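Local coordinates for 8-amino-8-demethylriboflavin N,N-dimethyltransferase (Streptomyces davawensis, PDB 4D7K), which catalyses the two S-adenosyl methionine-dependent methylations that turn 8-amino-8-demethyl-D-riboflavin into the antibiotic roseoflavin, at residues A[320-329]-A[337-345]; A[252-260]-A[308-316]. All coordinates share one frame; numbering follows the deposited sequence.

Contact 1 of 2, residues A[320-329]-A[337-345]; sequences LARAGFDIVG and WAVIECRGT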
loop_
_atom_site.group_PDB
_atom_site.type_symbol
_atom_site.label_atom_id
_atom_site.label_comp_id
_atom_site.label_asym_id
_atom_site.label_seq_id
_atom_site.Cartn_x
_atom_site.Cartn_y
_atom_site.Cartn_z
ATOM N N LEU A 320 -10.715 -27.580 -23.304
ATOM C CA LEU A 320 -9.916 -28.782 -23.519
ATOM C C LEU A 320 -10.712 -29.895 -24.193
ATOM O O LEU A 320 -10.144 -30.729 -24.900
ATOM C CB LEU A 320 -9.348 -29.283 -22.188
ATOM C CG LEU A 320 -8.295 -28.375 -21.550
ATOM C CD1 LEU A 320 -8.172 -28.656 -20.058
ATOM C CD2 LEU A 320 -6.951 -28.538 -22.240
ATOM N N ALA A 321 -12.024 -29.905 -23.970
ATOM C CA ALA A 321 -12.897 -30.906 -24.575
ATOM C C ALA A 321 -12.884 -30.789 -26.094
ATOM O O ALA A 321 -12.835 -31.792 -26.805
ATOM C CB ALA A 321 -14.324 -30.771 -24.042
ATOM N N ARG A 322 -12.922 -29.556 -26.584
ATOM C CA ARG A 322 -12.915 -29.298 -28.020
ATOM C C ARG A 322 -11.569 -29.647 -28.659
ATOM O O ARG A 322 -11.471 -29.791 -29.879
ATOM C CB ARG A 322 -13.264 -27.834 -28.299
ATOM C CG ARG A 322 -14.688 -27.449 -27.914
ATOM C CD ARG A 322 -15.056 -26.070 -28.449
ATOM N NE ARG A 322 -14.476 -24.987 -27.658
ATOM C CZ ARG A 322 -14.428 -23.717 -28.052
ATOM N NH1 ARG A 322 -14.911 -23.368 -29.235
ATOM N NH2 ARG A 322 -13.885 -22.797 -27.267
ATOM N N ALA A 323 -10.537 -29.786 -27.832
ATOM C CA ALA A 323 -9.203 -30.111 -28.324
ATOM C C ALA A 323 -8.824 -31.564 -28.038
ATOM O O ALA A 323 -7.724 -32.003 -28.375
ATOM C CB ALA A 323 -8.178 -29.171 -27.718
ATOM N N GLY A 324 -9.733 -32.306 -27.416
ATOM C CA GLY A 324 -9.496 -33.708 -27.125
ATOM C C GLY A 324 -8.602 -33.944 -25.922
ATOM O O GLY A 324 -7.766 -34.849 -25.928
ATOM N N PHE A 325 -8.776 -33.130 -24.885
ATOM C CA PHE A 325 -8.030 -33.304 -23.643
ATOM C C PHE A 325 -8.947 -33.594 -22.459
ATOM O O PHE A 325 -10.115 -33.209 -22.456
ATOM C CB PHE A 325 -7.191 -32.063 -23.338
ATOM C CG PHE A 325 -5.902 -31.993 -24.098
ATOM C CD1 PHE A 325 -4.844 -32.822 -23.767
ATOM C CD2 PHE A 325 -5.737 -31.083 -25.128
ATOM C CE1 PHE A 325 -3.648 -32.754 -24.458
ATOM C CE2 PHE A 325 -4.544 -31.010 -25.825
ATOM C CZ PHE A 325 -3.498 -31.847 -25.488
ATOM N N ASP A 326 -8.399 -34.266 -21.450
ATOM C CA ASP A 326 -9.114 -34.514 -20.204
ATOM C C ASP A 326 -8.302 -34.036 -19.010
ATOM O O ASP A 326 -7.106 -34.309 -18.916
ATOM C CB ASP A 326 -9.438 -35.999 -20.048
ATOM C CG ASP A 326 -10.863 -36.325 -20.427
ATOM O OD1 ASP A 326 -11.739 -35.459 -20.218
ATOM O OD2 ASP A 326 -11.107 -37.442 -20.930
ATOM N N ILE A 327 -8.955 -33.323 -18.099
ATOM C CA ILE A 327 -8.297 -32.870 -16.881
ATOM C C ILE A 327 -8.127 -34.033 -15.907
ATOM O O ILE A 327 -9.107 -34.580 -15.403
ATOM C CB ILE A 327 -9.085 -31.733 -16.199
ATOM C CG1 ILE A 327 -9.232 -30.551 -17.155
ATOM C CG2 ILE A 327 -8.395 -31.292 -14.914
ATOM C CD1 ILE A 327 -9.853 -29.328 -16.525
ATOM N N VAL A 328 -6.879 -34.414 -15.659
ATOM C CA VAL A 328 -6.574 -35.459 -14.692
ATOM C C VAL A 328 -6.707 -34.897 -13.283
ATOM O O VAL A 328 -7.206 -35.564 -12.378
ATOM C CB VAL A 328 -5.156 -36.029 -14.901
ATOM C CG1 VAL A 328 -4.827 -37.062 -13.841
ATOM C CG2 VAL A 328 -5.036 -36.633 -16.284
ATOM N N GLY A 329 -6.269 -33.654 -13.113
ATOM C CA GLY A 329 -6.386 -32.975 -11.837
ATOM C C GLY A 329 -5.831 -31.564 -11.867
ATOM O O GLY A 329 -4.997 -31.234 -12.705
ATOM N N TRP A 337 -1.177 -20.114 -7.588
ATOM C CA TRP A 337 -1.083 -20.843 -8.838
ATOM C C TRP A 337 -1.452 -22.308 -8.681
ATOM O O TRP A 337 -1.555 -22.829 -7.571
ATOM C CB TRP A 337 0.331 -20.715 -9.405
ATOM C CG TRP A 337 0.836 -19.309 -9.385
ATOM C CD1 TRP A 337 1.828 -18.806 -8.596
ATOM C CD2 TRP A 337 0.364 -18.214 -10.180
ATOM N NE1 TRP A 337 2.009 -17.469 -8.854
ATOM C CE2 TRP A 337 1.119 -17.079 -9.824
ATOM C CE3 TRP A 337 -0.625 -18.082 -11.163
ATOM C CZ2 TRP A 337 0.918 -15.830 -10.409
ATOM C CZ3 TRP A 337 -0.825 -16.840 -11.744
ATOM C CH2 TRP A 337 -0.055 -15.731 -11.367
ATOM N N ALA A 338 -1.654 -22.966 -9.813
ATOM C CA ALA A 338 -2.000 -24.373 -9.825
ATOM C C ALA A 338 -1.434 -25.036 -11.070
ATOM O O ALA A 338 -1.209 -24.378 -12.085
ATOM C CB ALA A 338 -3.509 -24.550 -9.767
ATOM N N VAL A 339 -1.195 -26.338 -10.988
ATOM C CA VAL A 339 -0.799 -27.087 -12.166
ATOM C C VAL A 339 -1.979 -27.899 -12.678
ATOM O O VAL A 339 -2.414 -28.854 -12.034
ATOM C CB VAL A 339 0.387 -28.017 -11.883
ATOM C CG1 VAL A 339 0.700 -28.860 -13.110
ATOM C CG2 VAL A 339 1.598 -27.204 -11.476
ATOM N N ILE A 340 -2.509 -27.497 -13.828
ATOM C CA ILE A 340 -3.592 -28.230 -14.466
ATOM C C ILE A 340 -3.011 -29.382 -15.271
ATOM O O ILE A 340 -2.411 -29.169 -16.317
ATOM C CB ILE A 340 -4.432 -27.328 -15.393
ATOM C CG1 ILE A 340 -4.937 -26.100 -14.635
ATOM C CG2 ILE A 340 -5.601 -28.108 -15.985
ATOM C CD1 ILE A 340 -5.762 -25.149 -15.488
ATOM N N GLU A 341 -3.176 -30.601 -14.775
ATOM C CA GLU A 341 -2.655 -31.768 -15.475
ATOM C C GLU A 341 -3.679 -32.289 -16.478
ATOM O O GLU A 341 -4.778 -32.694 -16.098
ATOM C CB GLU A 341 -2.271 -32.863 -14.482
ATOM C CG GLU A 341 -1.610 -34.066 -15.123
ATOM C CD GLU A 341 -1.422 -35.211 -14.150
ATOM O OE1 GLU A 341 -1.582 -34.989 -12.933
ATOM O OE2 GLU A 341 -1.120 -36.335 -14.604
ATOM N N CYS A 342 -3.315 -32.276 -17.757
ATOM C CA CYS A 342 -4.234 -32.681 -18.822
ATOM C C CYS A 342 -3.731 -33.900 -19.583
ATOM O O CYS A 342 -2.535 -34.042 -19.835
ATOM C CB CYS A 342 -4.461 -31.530 -19.803
ATOM S SG CYS A 342 -5.056 -30.012 -19.047
ATOM N N ARG A 343 -4.660 -34.767 -19.966
ATOM C CA ARG A 343 -4.323 -35.996 -20.664
ATOM C C ARG A 343 -5.063 -36.076 -21.994
ATOM O O ARG A 343 -6.202 -35.623 -22.105
ATOM C CB ARG A 343 -4.659 -37.204 -19.789
ATOM C CG ARG A 343 -4.369 -38.560 -20.400
ATOM C CD ARG A 343 -4.794 -39.652 -19.436
ATOM N NE ARG A 343 -6.097 -39.355 -18.848
ATOM C CZ ARG A 343 -6.555 -39.895 -17.724
ATOM N NH1 ARG A 343 -5.813 -40.765 -17.053
ATOM N NH2 ARG A 343 -7.754 -39.558 -17.268
ATOM N N GLY A 344 -4.410 -36.644 -23.002
ATOM C CA GLY A 344 -5.054 -36.863 -24.282
ATOM C C GLY A 344 -6.064 -37.988 -24.175
ATOM O O GLY A 344 -5.751 -39.064 -23.660
ATOM N N THR A 345 -7.279 -37.738 -24.651
ATOM C CA THR A 345 -8.344 -38.734 -24.605
ATOM C C THR A 345 -8.035 -39.924 -25.509
ATOM O O THR A 345 -8.428 -39.950 -26.675
ATOM C CB THR A 345 -9.701 -38.130 -25.017
ATOM O OG1 THR A 345 -9.607 -37.599 -26.346
ATOM C CG2 THR A 345 -10.105 -37.021 -24.060
#
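Strands 325-329 and 337-344 run antiparallel, their axes approaching to 4.4 Å with directions 138° apart; the pairing extends from F325 opposite G344 to G329 opposite E341, and the register slips by one residue at V328. D326 and R343 form a hydrogen-bonded pair, D326 N to R343 O and R343 N to D326 O both 2.7 Å. Beyond I327 opposite C342, the carbonyl of E341 takes V328 N at 2.8 Å and, weakly, G329 N, while G329 O accepts E341 N. The bulge turns the V328 side chain toward the partner strand. Its CG2 sits over the centre of one face of the R343 guanidinium, 3.8 Å above the plane; the bend of R343 at chi3 (44°) folds that group back over the methyl. The other branch, CG1, lies against the E341 carboxylate, whose OE2 is held in salt bridges by R178 and R280. On the face of F325 and C342, SG of C342 meets L320 CD1 at 3.5 Å, joining strand to helix, and the F325 ring has R343 O at its edge. G324 closes the helix in a Schellman motif, and its O receives T345 N at 3.2 Å from above the carbonyl plane. This classic beta bulge lies in the C-terminal hairpin, where 337-344 runs antiparallel to its neighbours and 325-333 is the outermost strand of the class I methyltransferase sheet, order 3-2-1-4-5-7-6.

Contact 2 of 2, residues A[252-260]-A[308-316]; sequences GVLEDWADA and GEHRTRAQW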
loop_
_atom_site.group_PDB
_atom_site.type_symbol
_atom_site.label_atom_id
_atom_site.label_comp_id
_atom_site.label_asym_id
_atom_site.label_seq_id
_atom_site.Cartn_x
_atom_site.Cartn_y
_atom_site.Cartn_z
ATOM N N GLY A 252 1.035 -19.011 -18.544
ATOM C CA GLY A 252 0.574 -17.651 -18.760
ATOM C C GLY A 252 0.516 -17.283 -20.228
ATOM O O GLY A 252 1.078 -16.273 -20.652
ATOM N N VAL A 253 -0.171 -18.111 -21.008
ATOM C CA VAL A 253 -0.250 -17.911 -22.448
ATOM C C VAL A 253 -1.692 -17.713 -22.909
ATOM O O VAL A 253 -2.014 -16.730 -23.578
ATOM C CB VAL A 253 0.362 -19.104 -23.207
ATOM C CG1 VAL A 253 0.198 -18.921 -24.708
ATOM C CG2 VAL A 253 1.830 -19.275 -22.834
ATOM N N LEU A 254 -2.555 -18.650 -22.532
ATOM C CA LEU A 254 -3.937 -18.662 -22.995
ATOM C C LEU A 254 -4.804 -17.648 -22.256
ATOM O O LEU A 254 -6.010 -17.566 -22.488
ATOM C CB LEU A 254 -4.524 -20.064 -22.835
ATOM C CG LEU A 254 -3.618 -21.185 -23.343
ATOM C CD1 LEU A 254 -4.226 -22.548 -23.052
ATOM C CD2 LEU A 254 -3.354 -21.013 -24.828
ATOM N N GLU A 255 -4.182 -16.881 -21.367
ATOM C CA GLU A 255 -4.891 -15.884 -20.574
ATOM C C GLU A 255 -5.479 -14.770 -21.439
ATOM O O GLU A 255 -6.546 -14.235 -21.132
ATOM C CB GLU A 255 -3.956 -15.288 -19.520
ATOM C CG GLU A 255 -3.543 -16.274 -18.442
ATOM C CD GLU A 255 -2.359 -15.789 -17.631
ATOM O OE1 GLU A 255 -1.616 -14.917 -18.129
ATOM O OE2 GLU A 255 -2.170 -16.277 -16.497
ATOM N N ASP A 256 -4.786 -14.424 -22.520
ATOM C CA ASP A 256 -5.241 -13.350 -23.396
ATOM C C ASP A 256 -5.587 -13.850 -24.798
ATOM O O ASP A 256 -5.908 -13.057 -25.685
ATOM C CB ASP A 256 -4.183 -12.245 -23.478
ATOM C CG ASP A 256 -2.822 -12.771 -23.884
ATOM O OD1 ASP A 256 -2.559 -13.972 -23.669
ATOM O OD2 ASP A 256 -2.014 -11.981 -24.413
ATOM N N TRP A 257 -5.520 -15.162 -24.998
ATOM C CA TRP A 257 -5.951 -15.759 -26.258
ATOM C C TRP A 257 -7.460 -15.971 -26.260
ATOM O O TRP A 257 -8.049 -16.307 -25.231
ATOM C CB TRP A 257 -5.241 -17.093 -26.512
ATOM C CG TRP A 257 -3.855 -16.966 -27.063
ATOM C CD1 TRP A 257 -2.904 -16.063 -26.691
ATOM C CD2 TRP A 257 -3.265 -17.765 -28.097
ATOM N NE1 TRP A 257 -1.756 -16.253 -27.423
ATOM C CE2 TRP A 257 -1.954 -17.293 -28.295
ATOM C CE3 TRP A 257 -3.719 -18.836 -28.873
ATOM C CZ2 TRP A 257 -1.091 -17.852 -29.235
ATOM C CZ3 TRP A 257 -2.862 -19.390 -29.807
ATOM C CH2 TRP A 257 -1.563 -18.899 -29.980
ATOM N N ALA A 258 -8.084 -15.773 -27.415
ATOM C CA ALA A 258 -9.512 -16.025 -27.557
ATOM C C ALA A 258 -9.785 -17.523 -27.507
ATOM O O ALA A 258 -8.860 -18.329 -27.605
ATOM C CB ALA A 258 -10.033 -15.426 -28.850
ATOM N N ASP A 259 -11.053 -17.895 -27.350
ATOM C CA ASP A 259 -11.432 -19.303 -27.319
ATOM C C ASP A 259 -11.083 -19.992 -28.631
ATOM O O ASP A 259 -10.424 -21.032 -28.635
ATOM C CB ASP A 259 -12.926 -19.460 -27.029
ATOM C CG ASP A 259 -13.271 -19.185 -25.579
ATOM O OD1 ASP A 259 -12.356 -19.241 -24.730
ATOM O OD2 ASP A 259 -14.456 -18.921 -25.287
ATOM N N ALA A 260 -11.522 -19.399 -29.737
ATOM C CA ALA A 260 -11.278 -19.947 -31.068
ATOM C C ALA A 260 -9.788 -20.106 -31.356
ATOM O O ALA A 260 -9.375 -21.051 -32.026
ATOM C CB ALA A 260 -11.929 -19.067 -32.128
ATOM N N GLY A 308 -7.287 -9.714 -20.563
ATOM C CA GLY A 308 -7.428 -11.145 -20.372
ATOM C C GLY A 308 -7.951 -11.520 -18.997
ATOM O O GLY A 308 -7.930 -10.710 -18.067
ATOM N N GLU A 309 -8.408 -12.762 -18.866
ATOM C CA GLU A 309 -9.022 -13.229 -17.631
ATOM C C GLU A 309 -8.645 -14.681 -17.316
ATOM O O GLU A 309 -8.388 -15.477 -18.220
ATOM C CB GLU A 309 -10.542 -13.083 -17.728
ATOM C CG GLU A 309 -11.279 -13.166 -16.404
ATOM C CD GLU A 309 -12.775 -12.961 -16.560
ATOM O OE1 GLU A 309 -13.261 -12.970 -17.711
ATOM O OE2 GLU A 309 -13.467 -12.789 -15.534
ATOM N N HIS A 310 -8.603 -15.018 -16.029
ATOM C CA HIS A 310 -8.389 -16.397 -15.611
ATOM C C HIS A 310 -9.656 -17.197 -15.859
ATOM O O HIS A 310 -10.750 -16.634 -15.897
ATOM C CB HIS A 310 -7.996 -16.473 -14.136
ATOM C CG HIS A 310 -6.697 -15.803 -13.821
ATOM N ND1 HIS A 310 -5.504 -16.180 -14.403
ATOM C CD2 HIS A 310 -6.398 -14.786 -12.977
ATOM C CE1 HIS A 310 -4.529 -15.420 -13.936
ATOM N NE2 HIS A 310 -5.046 -14.567 -13.069
ATOM N N ARG A 311 -9.513 -18.506 -16.030
ATOM C CA ARG A 311 -10.664 -19.351 -16.329
ATOM C C ARG A 311 -11.047 -20.259 -15.160
ATOM O O ARG A 311 -10.194 -20.666 -14.365
ATOM C CB ARG A 311 -10.390 -20.196 -17.578
ATOM C CG ARG A 311 -10.393 -19.416 -18.892
ATOM C CD ARG A 311 -10.105 -20.344 -20.071
ATOM N NE ARG A 311 -10.283 -19.704 -21.374
ATOM C CZ ARG A 311 -9.304 -19.121 -22.063
ATOM N NH1 ARG A 311 -8.072 -19.086 -21.575
ATOM N NH2 ARG A 311 -9.559 -18.567 -23.243
ATOM N N THR A 312 -12.340 -20.560 -15.054
ATOM C CA THR A 312 -12.816 -21.536 -14.083
ATOM C C THR A 312 -12.509 -22.928 -14.603
ATOM O O THR A 312 -12.077 -23.082 -15.744
ATOM C CB THR A 312 -14.328 -21.423 -13.825
ATOM O OG1 THR A 312 -15.040 -21.771 -15.019
ATOM C CG2 THR A 312 -14.702 -20.017 -13.400
ATOM N N ARG A 313 -12.751 -23.939 -13.775
ATOM C CA ARG A 313 -12.492 -25.321 -14.167
ATOM C C ARG A 313 -13.425 -25.760 -15.287
ATOM O O ARG A 313 -13.002 -26.414 -16.243
ATOM C CB ARG A 313 -12.646 -26.257 -12.970
ATOM C CG ARG A 313 -12.214 -27.681 -13.252
ATOM C CD ARG A 313 -12.595 -28.602 -12.110
ATOM N NE ARG A 313 -11.813 -29.833 -12.120
ATOM C CZ ARG A 313 -10.862 -30.124 -11.237
ATOM N NH1 ARG A 313 -10.580 -29.278 -10.256
ATOM N NH2 ARG A 313 -10.201 -31.269 -11.327
ATOM N N ALA A 314 -14.698 -25.400 -15.156
ATOM C CA ALA A 314 -15.699 -25.752 -16.153
ATOM C C ALA A 314 -15.331 -25.161 -17.511
ATOM O O ALA A 314 -15.493 -25.806 -18.546
ATOM C CB ALA A 314 -17.078 -25.277 -15.715
ATOM N N GLN A 315 -14.827 -23.933 -17.496
ATOM C CA GLN A 315 -14.376 -23.280 -18.717
ATOM C C GLN A 315 -13.203 -24.030 -19.340
ATOM O O GLN A 315 -13.156 -24.223 -20.559
ATOM C CB GLN A 315 -13.992 -21.829 -18.434
ATOM C CG GLN A 315 -15.177 -20.931 -18.129
ATOM C CD GLN A 315 -14.761 -19.526 -17.742
ATOM O OE1 GLN A 315 -13.914 -19.334 -16.869
ATOM N NE2 GLN A 315 -15.351 -18.533 -18.397
ATOM N N TRP A 316 -12.265 -24.460 -18.499
ATOM C CA TRP A 316 -11.116 -25.228 -18.965
ATOM C C TRP A 316 -11.550 -26.580 -19.506
ATOM O O TRP A 316 -11.026 -27.045 -20.516
ATOM C CB TRP A 316 -10.090 -25.420 -17.847
ATOM C CG TRP A 316 -9.176 -24.247 -17.652
ATOM C CD1 TRP A 316 -9.098 -23.442 -16.551
ATOM C CD2 TRP A 316 -8.208 -23.744 -18.584
ATOM N NE1 TRP A 316 -8.140 -22.473 -16.738
ATOM C CE2 TRP A 316 -7.579 -22.636 -17.978
ATOM C CE3 TRP A 316 -7.811 -24.124 -19.873
ATOM C CZ2 TRP A 316 -6.576 -21.905 -18.614
ATOM C CZ3 TRP A 316 -6.814 -23.398 -20.502
ATOM C CH2 TRP A 316 -6.209 -22.298 -19.871
#
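R311 meets L254 and D259 in the turn that leads to helix 259-270, bonding to two oxygens, L254 O and D259 OD1, and weakly to a third, W257 O. Its CB already points toward the turn, and the chain runs extended from CG to NE. On the way CD crosses the centre of one face of the W316 indole, 4.0 Å above the plane. NE passes 4.0 Å from D259 OD1. CZ then spreads the guanidinium so that its partners lie round its edge. NH1 gives a hydrogen bond to L254 O at 2.7 Å, close to the guanidinium plane although the donor stands well above the carbonyl plane. NH2 makes a salt bridge with D259 OD1 at 3.2 Å, meeting the oxygen nearly along its C-O axis, and the weak bond to W257 O. The D259 carboxylate is turned 42° against the guanidinium. L254 CD1 touches the edge of the same indole, 3.7 Å from W316 CZ3. Where the backbones close up, E309 N bonds to E255 O, and G308 CA makes a tight approach to that oxygen at 3.3 Å. E255 OE2 approaches the H310 ring at its edge, 3.6 Å from CE1, with the carboxylate and ring planes 75° apart; D285 brings a like charge close to that oxygen. W257 packs against F237, predicted to bind S-adenosyl-L-methionine. The guanidinium charge is thus met by the D259 carboxylate and the L254 carbonyl, with the W257 carbonyl a weak third, joining the turn after strand 247-251 to the segment just ahead of helix 313-322.

How the contacts relate
Contact 2 closes before contact 1 opens along the chain, and their centres lie about 13 Å apart in the O-methyltransferase domain. Helix 313-322 connects them: its first turn belongs to contact 2, its last to contact 1, after which the chain enters strand 325-333. The two also touch directly. I340 CD1 packs on W316 NE1 at 3.8 Å, I327 leans on W316 and R313, and R322 lies against D259. W316 therefore sits between the turn before helix 259-270 and the C-terminal hairpin. Together the contacts tie the helix to both the loop near the predicted cofactor site and the C-terminal hairpin at the edge of the sheet.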